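Local atomic coordinates of dehydrogenase (Sinorhizobium meliloti, PDB entry 3UOE), a protein that belongs to the LDH2/MDH2 (malate/L-lactate dehydrogenase) family and probably acts as an oxidoreductase. Residues L39-S48 with L79-R89. Numbering follows the deposited sequence.
Sequences LEKRGVPADS and LDKGLANPTTR
The turn joining helix 28-41 to helix 46-61 packs against the end of helix 72-80 and the loop that follows it, with an ion pair at either end: Arg42 with Asp80, and Asp47 with Arg89. Arg89 meets its carboxylate end-on, NH1 lying 2.8 Å from Asp47 OD2 and NH2 3.1 Å from Asp47 OD1. Both oxygens lie in the guanidinium plane, and the two flat groups are only 25° from coplanar. NH2 also donates to OD2, giving that oxygen two donors, while Ser48 OG sits over one guanidinium face, 3.3 Å above its plane and offset toward the rim. A methionine in place of Arg89 would probably leave the Asp47 carboxylate without its countercharge and free to turn. At the helix-loop-helix corner, where Pro45 is the N-cap residue of helix 46-61, Val44 CG2 approaches Pro86 CB at 3.7 Å. Val44 CA also makes a CA-H...O contact of 3.5 Å with Pro86 O. Deeper in, Leu39 CD1 meets Leu79 CD1 at 3.9 Å. Arg42 is bent at chi2 (128°), its CG beside Leu79 CB. In the salt bridge, Arg42 NH2 donates to the syn lone pair of Asp80 OD2 at 2.8 Å, the oxygen somewhat out of the guanidinium plane and the planes turned 39° apart.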
loop_
_atom_site.group_PDB
_atom_site.type_symbol
_atom_site.label_atom_id
_atom_site.label_comp_id
_atom_site.label_asym_id
_atom_site.label_seq_id
_atom_site.Cartn_x
_atom_site.Cartn_y
_atom_site.Cartn_z
ATOM N N LEU A 39 17.030 29.020 -4.840
ATOM C CA LEU A 39 16.556 28.782 -3.483
ATOM C C LEU A 39 17.242 29.742 -2.510
ATOM O O LEU A 39 16.594 30.402 -1.708
ATOM C CB LEU A 39 16.824 27.340 -3.050
ATOM C CG LEU A 39 15.792 26.221 -3.257
ATOM C CD1 LEU A 39 14.381 26.756 -3.386
ATOM C CD2 LEU A 39 16.140 25.309 -4.417
ATOM N N GLU A 40 18.563 29.825 -2.599
ATOM C CA GLU A 40 19.328 30.645 -1.674
ATOM C C GLU A 40 18.975 32.126 -1.770
ATOM O O GLU A 40 19.002 32.834 -0.767
ATOM C CB GLU A 40 20.832 30.419 -1.856
ATOM C CG GLU A 40 21.272 29.022 -1.449
ATOM C CD GLU A 40 22.754 28.775 -1.655
ATOM O OE1 GLU A 40 23.391 29.504 -2.445
ATOM O OE2 GLU A 40 23.278 27.836 -1.020
ATOM N N LYS A 41 18.638 32.596 -2.965
ATOM C CA LYS A 41 18.172 33.974 -3.114
ATOM C C LYS A 41 16.949 34.220 -2.227
ATOM O O LYS A 41 16.601 35.351 -1.928
ATOM C CB LYS A 41 17.805 34.270 -4.570
ATOM C CG LYS A 41 18.977 34.659 -5.461
ATOM C CD LYS A 41 18.549 34.733 -6.929
ATOM C CE LYS A 41 19.531 35.556 -7.758
ATOM N NZ LYS A 41 20.952 35.204 -7.465
ATOM N N ARG A 42 16.289 33.152 -1.811
ATOM C CA ARG A 42 15.104 33.287 -0.982
ATOM C C ARG A 42 15.377 33.050 0.516
ATOM O O ARG A 42 14.446 32.961 1.332
ATOM C CB ARG A 42 14.003 32.375 -1.533
ATOM C CG ARG A 42 13.240 33.044 -2.679
ATOM C CD ARG A 42 13.152 32.207 -3.949
ATOM N NE ARG A 42 12.456 32.954 -4.999
ATOM C CZ ARG A 42 13.034 33.437 -6.099
ATOM N NH1 ARG A 42 14.327 33.230 -6.347
ATOM N NH2 ARG A 42 12.302 34.115 -6.968
ATOM N N GLY A 43 16.656 32.974 0.881
ATOM C CA GLY A 43 17.023 32.818 2.280
ATOM C C GLY A 43 17.058 31.373 2.763
ATOM O O GLY A 43 17.231 31.112 3.952
ATOM N N VAL A 44 16.886 30.431 1.843
ATOM C CA VAL A 44 16.971 29.017 2.182
ATOM C C VAL A 44 18.419 28.642 2.503
ATOM O O VAL A 44 19.312 28.902 1.707
ATOM C CB VAL A 44 16.453 28.142 1.028
ATOM C CG1 VAL A 44 16.706 26.630 1.300
ATOM C CG2 VAL A 44 14.969 28.453 0.756
ATOM N N PRO A 45 18.648 28.033 3.677
ATOM C CA PRO A 45 19.999 27.626 4.098
ATOM C C PRO A 45 20.636 26.725 3.035
ATOM O O PRO A 45 19.917 25.974 2.368
ATOM C CB PRO A 45 19.750 26.827 5.387
ATOM C CG PRO A 45 18.388 27.228 5.849
ATOM C CD PRO A 45 17.608 27.585 4.621
ATOM N N ALA A 46 21.955 26.806 2.878
ATOM C CA ALA A 46 22.656 26.083 1.800
ATOM C C ALA A 46 22.450 24.563 1.829
ATOM O O ALA A 46 22.309 23.930 0.780
ATOM C CB ALA A 46 24.144 26.433 1.790
ATOM N N ASP A 47 22.431 23.972 3.018
ATOM C CA ASP A 47 22.226 22.526 3.117
ATOM C C ASP A 47 20.813 22.173 2.661
ATOM O O ASP A 47 20.605 21.214 1.916
ATOM C CB ASP A 47 22.475 22.018 4.546
ATOM C CG ASP A 47 21.545 22.653 5.568
ATOM O OD1 ASP A 47 21.275 23.866 5.466
ATOM O OD2 ASP A 47 21.080 21.944 6.483
ATOM N N SER A 48 19.849 22.963 3.110
ATOM C CA SER A 48 18.459 22.773 2.709
ATOM C C SER A 48 18.233 23.069 1.223
ATOM O O SER A 48 17.453 22.377 0.561
ATOM C CB SER A 48 17.530 23.621 3.576
ATOM O OG SER A 48 17.527 23.130 4.903
ATOM N N LEU A 79 7.791 30.790 -1.763
ATOM C CA LEU A 79 8.753 31.350 -0.836
ATOM C C LEU A 79 8.683 32.875 -0.840
ATOM O O LEU A 79 8.595 33.499 0.214
ATOM C CB LEU A 79 10.159 30.877 -1.203
ATOM C CG LEU A 79 10.466 29.414 -0.882
ATOM C CD1 LEU A 79 11.666 28.925 -1.667
ATOM C CD2 LEU A 79 10.662 29.206 0.631
ATOM N N ASP A 80 8.723 33.463 -2.034
ATOM C CA ASP A 80 8.649 34.913 -2.198
ATOM C C ASP A 80 7.384 35.503 -1.575
ATOM O O ASP A 80 7.330 36.688 -1.254
ATOM C CB ASP A 80 8.650 35.277 -3.685
ATOM C CG ASP A 80 10.014 35.128 -4.326
ATOM O OD1 ASP A 80 11.045 35.205 -3.614
ATOM O OD2 ASP A 80 10.053 34.945 -5.558
ATOM N N LYS A 81 6.350 34.684 -1.440
ATOM C CA LYS A 81 5.054 35.214 -1.061
ATOM C C LYS A 81 4.717 34.904 0.381
ATOM O O LYS A 81 3.636 35.240 0.849
ATOM C CB LYS A 81 3.963 34.699 -1.998
ATOM C CG LYS A 81 4.037 35.294 -3.407
ATOM C CD LYS A 81 2.924 34.733 -4.283
ATOM C CE LYS A 81 2.948 35.317 -5.691
ATOM N NZ LYS A 81 2.622 36.772 -5.723
ATOM N N GLY A 82 5.647 34.265 1.082
ATOM C CA GLY A 82 5.443 33.947 2.486
ATOM C C GLY A 82 4.525 32.759 2.724
ATOM O O GLY A 82 4.052 32.535 3.841
ATOM N N LEU A 83 4.269 31.994 1.670
ATOM C CA LEU A 83 3.475 30.783 1.779
ATOM C C LEU A 83 4.365 29.595 2.139
ATOM O O LEU A 83 3.907 28.617 2.730
ATOM C CB LEU A 83 2.754 30.513 0.464
ATOM C CG LEU A 83 1.703 31.530 0.042
ATOM C CD1 LEU A 83 1.275 31.221 -1.377
ATOM C CD2 LEU A 83 0.503 31.499 1.004
ATOM N N ALA A 84 5.635 29.679 1.757
ATOM C CA ALA A 84 6.637 28.705 2.174
ATOM C C ALA A 84 7.671 29.381 3.069
ATOM O O ALA A 84 8.108 30.507 2.790
ATOM C CB ALA A 84 7.318 28.067 0.963
ATOM N N ASN A 85 8.053 28.672 4.131
ATOM C CA ASN A 85 9.014 29.134 5.122
ATOM C C ASN A 85 10.416 28.626 4.778
ATOM O O ASN A 85 10.655 27.427 4.791
ATOM C CB ASN A 85 8.571 28.630 6.497
ATOM C CG ASN A 85 9.512 29.033 7.615
ATOM O OD1 ASN A 85 10.689 29.321 7.390
ATOM N ND2 ASN A 85 8.997 29.024 8.842
ATOM N N PRO A 86 11.349 29.544 4.474
ATOM C CA PRO A 86 12.646 29.131 3.919
ATOM C C PRO A 86 13.612 28.455 4.905
ATOM O O PRO A 86 14.545 27.790 4.452
ATOM C CB PRO A 86 13.250 30.451 3.399
ATOM C CG PRO A 86 12.612 31.531 4.237
ATOM C CD PRO A 86 11.227 31.011 4.608
ATOM N N THR A 87 13.395 28.591 6.209
ATOM C CA THR A 87 14.392 28.126 7.177
ATOM C C THR A 87 13.917 27.004 8.090
ATOM O O THR A 87 14.726 26.219 8.576
ATOM C CB THR A 87 14.858 29.261 8.106
ATOM O OG1 THR A 87 13.710 29.848 8.734
ATOM C CG2 THR A 87 15.630 30.316 7.331
ATOM N N THR A 88 12.620 26.940 8.361
ATOM C CA THR A 88 12.142 25.954 9.309
ATOM C C THR A 88 12.441 24.537 8.824
ATOM O O THR A 88 12.477 24.259 7.624
ATOM C CB THR A 88 10.639 26.113 9.613
ATOM O OG1 THR A 88 10.271 25.229 10.683
ATOM C CG2 THR A 88 9.805 25.785 8.383
ATOM N N ARG A 89 12.680 23.653 9.777
ATOM C CA ARG A 89 12.872 22.238 9.491
ATOM C C ARG A 89 11.725 21.454 10.121
ATOM O O ARG A 89 11.804 20.243 10.302
ATOM C CB ARG A 89 14.249 21.779 10.003
ATOM C CG ARG A 89 15.389 22.433 9.208
ATOM C CD ARG A 89 16.730 22.425 9.911
ATOM N NE ARG A 89 17.653 23.390 9.300
ATOM C CZ ARG A 89 18.593 23.071 8.412
ATOM N NH1 ARG A 89 18.734 21.802 8.036
ATOM N NH2 ARG A 89 19.394 24.012 7.902
#